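Local coordinates for 4'-phospho-dehydrooxetanocin synthase (PDB 5UL3), which isomerises dAMP by oxidative ring contraction to an oxetane aldehyde in oxetanocin A biosynthesis, using cobalamin, a [4Fe-4S] cluster and S-adenosylmethionine, at residues A193-Y201 against Q226-L234; C237-L245 against A278-V287. All blocks are in the same frame, centred on the assembly; numbering follows the deposited sequence.

Both contacts belong to the region around the Rossmann fold that houses cobalamin, and their centres lie about 24 Å apart. They follow each other along the chain: contact 1 closes at L234, and contact 2 opens at C237. Strand 235-237 links them, its last residue opening contact 2. Contact 1 joins helix 190-205 to helix 224-230 and the turn after it, with the side chain of L234 about 9 Å from the bound cobalamin. Contact 2 joins the loop and helix start after strand 235-237 to the chain that follows strand 273-275. It holds G241 and E242, which bind cobalamin. Contact 1 packs two helices of the Rossmann fold together, while contact 2 borders the cofactor.

Contact 1 of 2, residues A193-Y201 against Q226-L234; sequences AFEILDLIY and QFFERYPSL. With EDO (1,2-ethanediol), chain U.
An aromatic cluster of F194, F227, Y231 and Y201 forms the middle of this contact. F194 sets its edge toward the face of F227. The ring centres are 5.2 Å apart and CE1 leads. F194 in turn receives the edge of Y231 on one face, with the planes at 86°. Y201 and Y231 lie nearly parallel but slid apart, with little overlap, and Y201 CE2 comes to 3.5 Å from Y231 CD1. L197 lays its CB over a face of Y231 in a CH-pi contact, and its CD1 reaches on to L234 CD2.

The polar bonds gather on D198. R230 grips its carboxylate side-on in a salt bridge. R230 NE meets the syn lone pair of D198 OD1 at 2.9 Å, and R230 NH2 meets D198 OD2 at 2.7 Å. The R230 chain is extended, with CG anti to the backbone N (chi1 -176°), and its CD passes by F194 on the way. Y231 OH also donates to D198 OD1, at 2.8 Å, from above the carboxylate plane. OD1 is thus held by two donors. Toward the end of the turn, a water joins Y201 OH to S233 OG. A 1,2-ethanediol, probably from the crystallisation liquor, lies over a face of Y201 and takes a bond from S233 N.

The axes of helix segments 193-201 and 226-230 run at 28° to each other and come to 12.0 Å at their closest. Helix 190-205 makes the crossover between the parallel, adjacent strands 180-184 and 212-216, a beta-alpha-beta unit of the Rossmann fold. L197, Y201 and L234 also touch I213 of strand 212-216. I196 and L197 rest on L183 of strand 180-184, and L199 touches helix 166-176.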
loop_
_atom_site.group_PDB
_atom_site.type_symbol
_atom_site.label_atom_id
_atom_site.label_comp_id
_atom_site.label_asym_id
_atom_site.label_seq_id
_atom_site.Cartn_x
_atom_site.Cartn_y
_atom_site.Cartn_z
ATOM N N ALA A 193 6.462 17.334 6.917
ATOM C CA ALA A 193 6.824 16.924 8.267
ATOM C C ALA A 193 7.592 18.020 8.994
ATOM O O ALA A 193 7.319 18.304 10.165
ATOM C CB ALA A 193 7.664 15.639 8.220
ATOM N N PHE A 194 8.580 18.623 8.326
ATOM C CA PHE A 194 9.394 19.632 8.996
ATOM C C PHE A 194 8.567 20.861 9.349
ATOM O O PHE A 194 8.755 21.446 10.420
ATOM C CB PHE A 194 10.585 20.034 8.130
ATOM C CG PHE A 194 11.777 19.123 8.264
ATOM C CD1 PHE A 194 11.616 17.780 8.563
ATOM C CD2 PHE A 194 13.060 19.617 8.100
ATOM C CE1 PHE A 194 12.731 16.937 8.676
ATOM C CE2 PHE A 194 14.176 18.786 8.222
ATOM C CZ PHE A 194 14.008 17.447 8.511
ATOM N N GLU A 195 7.648 21.255 8.469
ATOM C CA GLU A 195 6.764 22.384 8.769
ATOM C C GLU A 195 5.900 22.101 9.992
ATOM O O GLU A 195 5.742 22.958 10.872
ATOM C CB GLU A 195 5.875 22.701 7.568
ATOM C CG GLU A 195 6.611 23.298 6.372
ATOM C CD GLU A 195 5.662 23.769 5.283
ATOM O OE1 GLU A 195 4.504 24.102 5.619
ATOM O OE2 GLU A 195 6.075 23.810 4.100
ATOM N N ILE A 196 5.315 20.902 10.054
ATOM C CA ILE A 196 4.455 20.563 11.182
ATOM C C ILE A 196 5.278 20.439 12.454
ATOM O O ILE A 196 4.879 20.944 13.508
ATOM C CB ILE A 196 3.655 19.282 10.889
ATOM C CG1 ILE A 196 2.696 19.514 9.723
ATOM C CG2 ILE A 196 2.876 18.841 12.127
ATOM C CD1 ILE A 196 2.059 18.243 9.186
ATOM N N LEU A 197 6.443 19.773 12.376
ATOM C CA LEU A 197 7.317 19.657 13.544
ATOM C C LEU A 197 7.776 21.030 14.030
ATOM O O LEU A 197 7.814 21.287 15.238
ATOM C CB LEU A 197 8.525 18.772 13.208
ATOM C CG LEU A 197 8.169 17.277 13.139
ATOM C CD1 LEU A 197 9.310 16.437 12.527
ATOM C CD2 LEU A 197 7.796 16.767 14.537
ATOM N N ASP A 198 8.151 21.916 13.103
ATOM C CA ASP A 198 8.531 23.278 13.485
ATOM C C ASP A 198 7.456 23.930 14.351
ATOM O O ASP A 198 7.749 24.471 15.421
ATOM C CB ASP A 198 8.788 24.125 12.235
ATOM C CG ASP A 198 10.128 23.828 11.571
ATOM O OD1 ASP A 198 10.955 23.042 12.099
ATOM O OD2 ASP A 198 10.353 24.397 10.488
ATOM N N LEU A 199 6.190 23.848 13.912
ATOM C CA LEU A 199 5.081 24.464 14.640
ATOM C C LEU A 199 4.803 23.761 15.965
ATOM O O LEU A 199 4.445 24.410 16.954
ATOM C CB LEU A 199 3.831 24.445 13.772
ATOM C CG LEU A 199 3.821 25.512 12.691
ATOM C CD1 LEU A 199 2.847 25.110 11.614
ATOM C CD2 LEU A 199 3.412 26.829 13.333
ATOM N N ILE A 200 4.932 22.431 15.998
ATOM C CA ILE A 200 4.748 21.706 17.252
ATOM C C ILE A 200 5.765 22.167 18.283
ATOM O O ILE A 200 5.419 22.453 19.434
ATOM C CB ILE A 200 4.855 20.187 17.017
ATOM C CG1 ILE A 200 3.628 19.687 16.259
ATOM C CG2 ILE A 200 5.017 19.462 18.361
ATOM C CD1 ILE A 200 3.770 18.227 15.791
ATOM N N TYR A 201 7.046 22.214 17.895
ATOM C CA TYR A 201 8.074 22.589 18.863
ATOM C C TYR A 201 7.988 24.068 19.230
ATOM O O TYR A 201 8.260 24.429 20.381
ATOM C CB TYR A 201 9.466 22.253 18.336
ATOM C CG TYR A 201 9.801 20.781 18.447
ATOM C CD1 TYR A 201 10.055 20.202 19.681
ATOM C CD2 TYR A 201 9.858 19.976 17.319
ATOM C CE1 TYR A 201 10.358 18.860 19.793
ATOM C CE2 TYR A 201 10.157 18.630 17.422
ATOM C CZ TYR A 201 10.401 18.078 18.666
ATOM O OH TYR A 201 10.703 16.735 18.791
ATOM N N GLN A 226 18.950 13.369 9.477
ATOM C CA GLN A 226 18.392 14.641 9.037
ATOM C C GLN A 226 17.322 15.139 9.997
ATOM O O GLN A 226 17.160 16.354 10.172
ATOM C CB GLN A 226 17.818 14.517 7.624
ATOM C CG GLN A 226 18.795 14.865 6.489
ATOM C CD GLN A 226 19.526 13.647 5.939
ATOM O OE1 GLN A 226 19.485 12.565 6.529
ATOM N NE2 GLN A 226 20.193 13.817 4.798
ATOM N N PHE A 227 16.591 14.221 10.634
ATOM C CA PHE A 227 15.600 14.623 11.624
ATOM C C PHE A 227 16.256 15.022 12.938
ATOM O O PHE A 227 15.855 16.016 13.553
ATOM C CB PHE A 227 14.590 13.493 11.848
ATOM C CG PHE A 227 13.586 13.351 10.734
ATOM C CD1 PHE A 227 13.893 12.634 9.592
ATOM C CD2 PHE A 227 12.336 13.944 10.829
ATOM C CE1 PHE A 227 12.968 12.509 8.564
ATOM C CE2 PHE A 227 11.410 13.812 9.814
ATOM C CZ PHE A 227 11.732 13.093 8.676
ATOM N N PHE A 228 17.264 14.267 13.382
ATOM C CA PHE A 228 17.921 14.580 14.648
ATOM C C PHE A 228 18.686 15.898 14.567
ATOM O O PHE A 228 18.814 16.611 15.571
ATOM C CB PHE A 228 18.865 13.445 15.054
ATOM C CG PHE A 228 18.162 12.158 15.432
ATOM C CD1 PHE A 228 16.965 12.174 16.131
ATOM C CD2 PHE A 228 18.714 10.928 15.087
ATOM C CE1 PHE A 228 16.327 10.994 16.482
ATOM C CE2 PHE A 228 18.081 9.744 15.428
ATOM C CZ PHE A 228 16.885 9.774 16.130
ATOM N N GLU A 229 19.186 16.241 13.382
ATOM C CA GLU A 229 19.949 17.474 13.228
ATOM C C GLU A 229 19.088 18.694 13.539
ATOM O O GLU A 229 19.541 19.640 14.192
ATOM C CB GLU A 229 20.512 17.536 11.812
ATOM C CG GLU A 229 21.141 18.845 11.409
ATOM C CD GLU A 229 21.636 18.790 9.977
ATOM O OE1 GLU A 229 21.451 17.733 9.334
ATOM O OE2 GLU A 229 22.206 19.794 9.498
ATOM N N ARG A 230 17.831 18.672 13.113
ATOM C CA ARG A 230 16.928 19.791 13.336
ATOM C C ARG A 230 16.122 19.652 14.625
ATOM O O ARG A 230 15.798 20.665 15.256
ATOM C CB ARG A 230 16.000 19.935 12.124
ATOM C CG ARG A 230 15.065 21.126 12.177
ATOM C CD ARG A 230 14.363 21.307 10.845
ATOM N NE ARG A 230 13.484 22.474 10.832
ATOM C CZ ARG A 230 13.873 23.696 10.477
ATOM N NH1 ARG A 230 15.131 23.905 10.111
ATOM N NH2 ARG A 230 13.011 24.706 10.489
ATOM N N TYR A 231 15.801 18.426 15.042
ATOM C CA TYR A 231 15.009 18.178 16.249
ATOM C C TYR A 231 15.755 17.175 17.117
ATOM O O TYR A 231 15.504 15.964 17.038
ATOM C CB TYR A 231 13.616 17.661 15.906
ATOM C CG TYR A 231 12.980 18.366 14.745
ATOM C CD1 TYR A 231 12.385 19.612 14.902
ATOM C CD2 TYR A 231 12.969 17.789 13.484
ATOM C CE1 TYR A 231 11.804 20.258 13.846
ATOM C CE2 TYR A 231 12.388 18.435 12.409
ATOM C CZ TYR A 231 11.803 19.672 12.601
ATOM O OH TYR A 231 11.225 20.322 11.543
ATOM N N PRO A 232 16.674 17.645 17.967
ATOM C CA PRO A 232 17.534 16.703 18.705
ATOM C C PRO A 232 16.788 15.817 19.688
ATOM O O PRO A 232 17.254 14.705 19.956
ATOM C CB PRO A 232 18.531 17.625 19.428
ATOM C CG PRO A 232 18.494 18.911 18.669
ATOM C CD PRO A 232 17.091 19.046 18.153
ATOM N N SER A 233 15.656 16.264 20.239
ATOM C CA SER A 233 14.919 15.481 21.230
ATOM C C SER A 233 13.885 14.536 20.613
ATOM O O SER A 233 13.210 13.811 21.354
ATOM C CB SER A 233 14.230 16.417 22.238
ATOM O OG SER A 233 13.154 17.111 21.640
ATOM N N LEU A 234 13.769 14.510 19.290
ATOM C CA LEU A 234 12.777 13.693 18.601
ATOM C C LEU A 234 13.086 12.207 18.777
ATOM O O LEU A 234 14.246 11.790 18.816
ATOM C CB LEU A 234 12.757 14.055 17.114
ATOM C CG LEU A 234 11.701 13.431 16.200
ATOM C CD1 LEU A 234 10.315 13.894 16.633
ATOM C CD2 LEU A 234 11.960 13.817 14.752
HETATM C C1 EDO U . 13.966 20.942 18.349
HETATM O O1 EDO U . 13.394 22.253 18.222
HETATM C C2 EDO U . 13.571 20.291 19.672
HETATM O O2 EDO U . 14.156 18.977 19.783
HETATM O O HOH W 1 10.823 15.961 21.523
#

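Contact 2 of 2, residues C237-L245 against A278-V287; sequences CDKEGEYTL and AETVNFKEEV
Y243 and E240 meet V281 where the cobalamin-binding Rossmann fold packs the loop and helix start after strand 235-237 against the chain that follows strand 273-275. V281 CG2 stands almost straight above the centre of the Y243 ring, 3.9 Å from the centroid and 6° off the normal. This is a CH-pi contact. The same methyl group also touches the E240 carboxylate.

E240 takes the backbone N-H of V281 on OE1, at 2.8 Å and 170°. Its chain extends beyond CG, which carries the carboxylate across to V281. Y243 OH is gripped twice. It accepts from N282 N at 3.0 Å, nearly straight, and donates to E286 OE1 at 2.8 Å. E286 OE1 lies in the plane of the ring at its edge. The two bonds fix the hydroxyl against the inverse gamma turn centred on N282 and the short helix 283-286. The N282 side chain also reaches E285 OE1 through ND2, and E286 OE2 weakly.

Further out, salt bridges from R311 and R331 hold E240 OE2. E242 OE2 pairs with R311, and its OE1 bonds to cobalamin. The E242 chain is bent at chi2 (86°), and OE2 also lies against V287 CG2. R311 therefore bridges the two glutamates, which probably helps to position the E242 carboxylate that bonds to cobalamin. At the other end, A278 CB packs against K239 CD. One water accepts from both K239 NZ and A278 N. Another water donates to E240 OE2 at 2.6 Å and to V281 O at 2.8 Å.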
loop_
_atom_site.group_PDB
_atom_site.type_symbol
_atom_site.label_atom_id
_atom_site.label_comp_id
_atom_site.label_asym_id
_atom_site.label_seq_id
_atom_site.Cartn_x
_atom_site.Cartn_y
_atom_site.Cartn_z
ATOM N N CYS A 237 10.502 6.085 15.475
ATOM C CA CYS A 237 10.086 4.689 15.501
ATOM C C CYS A 237 10.655 4.003 14.264
ATOM O O CYS A 237 10.286 4.350 13.134
ATOM C CB CYS A 237 8.560 4.572 15.523
ATOM S SG CYS A 237 7.967 2.852 15.444
ATOM N N ASP A 238 11.555 3.040 14.488
ATOM C CA ASP A 238 12.327 2.438 13.401
ATOM C C ASP A 238 11.522 1.431 12.591
ATOM O O ASP A 238 11.740 1.303 11.382
ATOM C CB ASP A 238 13.571 1.744 13.964
ATOM C CG ASP A 238 14.616 2.731 14.470
ATOM O OD1 ASP A 238 14.637 3.876 13.978
ATOM O OD2 ASP A 238 15.423 2.345 15.345
ATOM N N LYS A 239 10.610 0.700 13.229
ATOM C CA LYS A 239 9.884 -0.359 12.537
ATOM C C LYS A 239 8.395 -0.292 12.882
ATOM O O LYS A 239 7.738 0.714 12.597
ATOM C CB LYS A 239 10.484 -1.727 12.894
ATOM C CG LYS A 239 11.918 -1.875 12.321
ATOM C CD LYS A 239 12.765 -2.814 13.138
ATOM C CE LYS A 239 14.212 -2.793 12.602
ATOM N NZ LYS A 239 15.061 -3.793 13.300
ATOM N N GLU A 240 7.838 -1.352 13.446
ATOM C CA GLU A 240 6.423 -1.294 13.829
ATOM C C GLU A 240 6.228 -0.321 14.995
ATOM O O GLU A 240 7.096 -0.169 15.861
ATOM C CB GLU A 240 5.917 -2.684 14.241
ATOM C CG GLU A 240 5.781 -3.670 13.067
ATOM C CD GLU A 240 5.639 -5.100 13.538
ATOM O OE1 GLU A 240 6.498 -5.543 14.330
ATOM O OE2 GLU A 240 4.667 -5.772 13.126
ATOM N N GLY A 241 5.055 0.305 15.038
ATOM C CA GLY A 241 4.792 1.322 16.041
ATOM C C GLY A 241 4.072 0.884 17.305
ATOM O O GLY A 241 4.102 1.613 18.302
ATOM N N GLU A 242 3.444 -0.296 17.290
ATOM C CA GLU A 242 2.545 -0.688 18.379
ATOM C C GLU A 242 3.267 -0.747 19.720
ATOM O O GLU A 242 2.862 -0.112 20.698
ATOM C CB GLU A 242 1.902 -2.042 18.066
ATOM C CG GLU A 242 0.835 -2.016 16.972
ATOM C CD GLU A 242 1.375 -2.143 15.535
ATOM O OE1 GLU A 242 2.590 -1.973 15.289
ATOM O OE2 GLU A 242 0.538 -2.386 14.632
ATOM N N TYR A 243 4.321 -1.555 19.801
ATOM C CA TYR A 243 5.028 -1.690 21.071
ATOM C C TYR A 243 5.827 -0.446 21.413
ATOM O O TYR A 243 6.031 -0.153 22.593
ATOM C CB TYR A 243 5.964 -2.896 21.038
ATOM C CG TYR A 243 5.275 -4.227 20.915
ATOM C CD1 TYR A 243 3.911 -4.352 21.104
ATOM C CD2 TYR A 243 6.009 -5.372 20.611
ATOM C CE1 TYR A 243 3.285 -5.573 20.983
ATOM C CE2 TYR A 243 5.393 -6.593 20.487
ATOM C CZ TYR A 243 4.036 -6.693 20.673
ATOM O OH TYR A 243 3.431 -7.922 20.561
ATOM N N THR A 244 6.280 0.290 20.395
ATOM C CA THR A 244 6.910 1.581 20.623
ATOM C C THR A 244 5.968 2.512 21.383
ATOM O O THR A 244 6.349 3.111 22.396
ATOM C CB THR A 244 7.322 2.192 19.281
ATOM O OG1 THR A 244 8.425 1.459 18.732
ATOM C CG2 THR A 244 7.718 3.667 19.435
ATOM N N LEU A 245 4.725 2.626 20.919
ATOM C CA LEU A 245 3.783 3.527 21.588
ATOM C C LEU A 245 3.419 3.000 22.968
ATOM O O LEU A 245 3.354 3.770 23.930
ATOM C CB LEU A 245 2.535 3.744 20.722
ATOM C CG LEU A 245 2.765 4.581 19.456
ATOM C CD1 LEU A 245 1.523 4.555 18.573
ATOM C CD2 LEU A 245 3.090 6.013 19.841
ATOM N N ALA A 278 13.803 -3.691 18.502
ATOM C CA ALA A 278 12.367 -3.767 18.244
ATOM C C ALA A 278 11.932 -5.223 18.265
ATOM O O ALA A 278 12.386 -6.023 17.436
ATOM C CB ALA A 278 12.024 -3.135 16.896
ATOM N N GLU A 279 11.077 -5.572 19.213
ATOM C CA GLU A 279 10.497 -6.907 19.247
ATOM C C GLU A 279 9.359 -6.955 18.233
ATOM O O GLU A 279 8.430 -6.140 18.296
ATOM C CB GLU A 279 10.005 -7.228 20.656
ATOM C CG GLU A 279 9.176 -8.497 20.779
ATOM C CD GLU A 279 8.369 -8.546 22.075
ATOM O OE1 GLU A 279 8.585 -7.693 22.965
ATOM O OE2 GLU A 279 7.501 -9.430 22.192
ATOM N N THR A 280 9.434 -7.885 17.284
ATOM C CA THR A 280 8.398 -7.948 16.259
ATOM C C THR A 280 7.020 -8.172 16.884
ATOM O O THR A 280 6.847 -8.985 17.802
ATOM C CB THR A 280 8.727 -9.043 15.253
ATOM O OG1 THR A 280 9.958 -8.696 14.604
ATOM C CG2 THR A 280 7.616 -9.136 14.198
ATOM N N VAL A 281 6.033 -7.417 16.395
ATOM C CA VAL A 281 4.711 -7.429 17.018
ATOM C C VAL A 281 4.027 -8.778 16.816
ATOM O O VAL A 281 4.122 -9.401 15.752
ATOM C CB VAL A 281 3.864 -6.274 16.451
ATOM C CG1 VAL A 281 2.391 -6.401 16.895
ATOM C CG2 VAL A 281 4.437 -4.936 16.924
ATOM N N ASN A 282 3.328 -9.243 17.851
ATOM C CA ASN A 282 2.515 -10.451 17.744
ATOM C C ASN A 282 1.237 -10.086 16.981
ATOM O O ASN A 282 0.150 -9.925 17.546
ATOM C CB ASN A 282 2.234 -11.012 19.134
ATOM C CG ASN A 282 1.394 -12.257 19.095
ATOM O OD1 ASN A 282 1.215 -12.865 18.038
ATOM N ND2 ASN A 282 0.873 -12.657 20.256
ATOM N N PHE A 283 1.396 -9.934 15.656
ATOM C CA PHE A 283 0.320 -9.437 14.795
ATOM C C PHE A 283 -0.885 -10.365 14.815
ATOM O O PHE A 283 -2.030 -9.897 14.824
ATOM C CB PHE A 283 0.850 -9.276 13.363
ATOM C CG PHE A 283 -0.115 -8.637 12.403
ATOM C CD1 PHE A 283 -0.518 -7.320 12.572
ATOM C CD2 PHE A 283 -0.582 -9.346 11.301
ATOM C CE1 PHE A 283 -1.396 -6.711 11.660
ATOM C CE2 PHE A 283 -1.450 -8.756 10.399
ATOM C CZ PHE A 283 -1.856 -7.434 10.580
ATOM N N LYS A 284 -0.638 -11.681 14.866
ATOM C CA LYS A 284 -1.653 -12.727 14.815
ATOM C C LYS A 284 -2.881 -12.389 15.640
ATOM O O LYS A 284 -4.019 -12.562 15.177
ATOM C CB LYS A 284 -1.080 -14.054 15.306
ATOM C CG LYS A 284 -2.133 -15.132 15.441
ATOM C CD LYS A 284 -1.518 -16.524 15.342
ATOM C CE LYS A 284 -2.598 -17.591 15.160
ATOM N NZ LYS A 284 -2.006 -18.930 14.867
ATOM N N GLU A 285 -2.661 -11.890 16.853
ATOM C CA GLU A 285 -3.773 -11.690 17.768
ATOM C C GLU A 285 -3.759 -10.382 18.550
ATOM O O GLU A 285 -4.692 -10.155 19.323
ATOM C CB GLU A 285 -3.834 -12.850 18.768
ATOM C CG GLU A 285 -2.520 -13.089 19.494
ATOM C CD GLU A 285 -2.376 -14.532 19.945
ATOM O OE1 GLU A 285 -1.550 -14.809 20.852
ATOM O OE2 GLU A 285 -3.097 -15.387 19.385
ATOM N N GLU A 286 -2.763 -9.516 18.394
ATOM C CA GLU A 286 -2.769 -8.303 19.196
ATOM C C GLU A 286 -3.200 -7.066 18.427
ATOM O O GLU A 286 -3.449 -6.040 19.054
ATOM C CB GLU A 286 -1.396 -8.061 19.815
ATOM C CG GLU A 286 -1.045 -9.191 20.799
ATOM C CD GLU A 286 0.247 -8.955 21.547
ATOM O OE1 GLU A 286 0.814 -7.854 21.441
ATOM O OE2 GLU A 286 0.696 -9.889 22.242
ATOM N N VAL A 287 -3.277 -7.123 17.102
ATOM C CA VAL A 287 -3.611 -5.940 16.318
ATOM C C VAL A 287 -5.022 -6.145 15.766
ATOM O O VAL A 287 -5.235 -7.005 14.891
ATOM C CB VAL A 287 -2.592 -5.677 15.201
ATOM C CG1 VAL A 287 -2.995 -4.451 14.409
ATOM C CG2 VAL A 287 -1.204 -5.439 15.806
HETATM O O HOH W 2 15.520 -3.864 16.015
HETATM O O HOH W 3 4.244 -8.306 13.152
#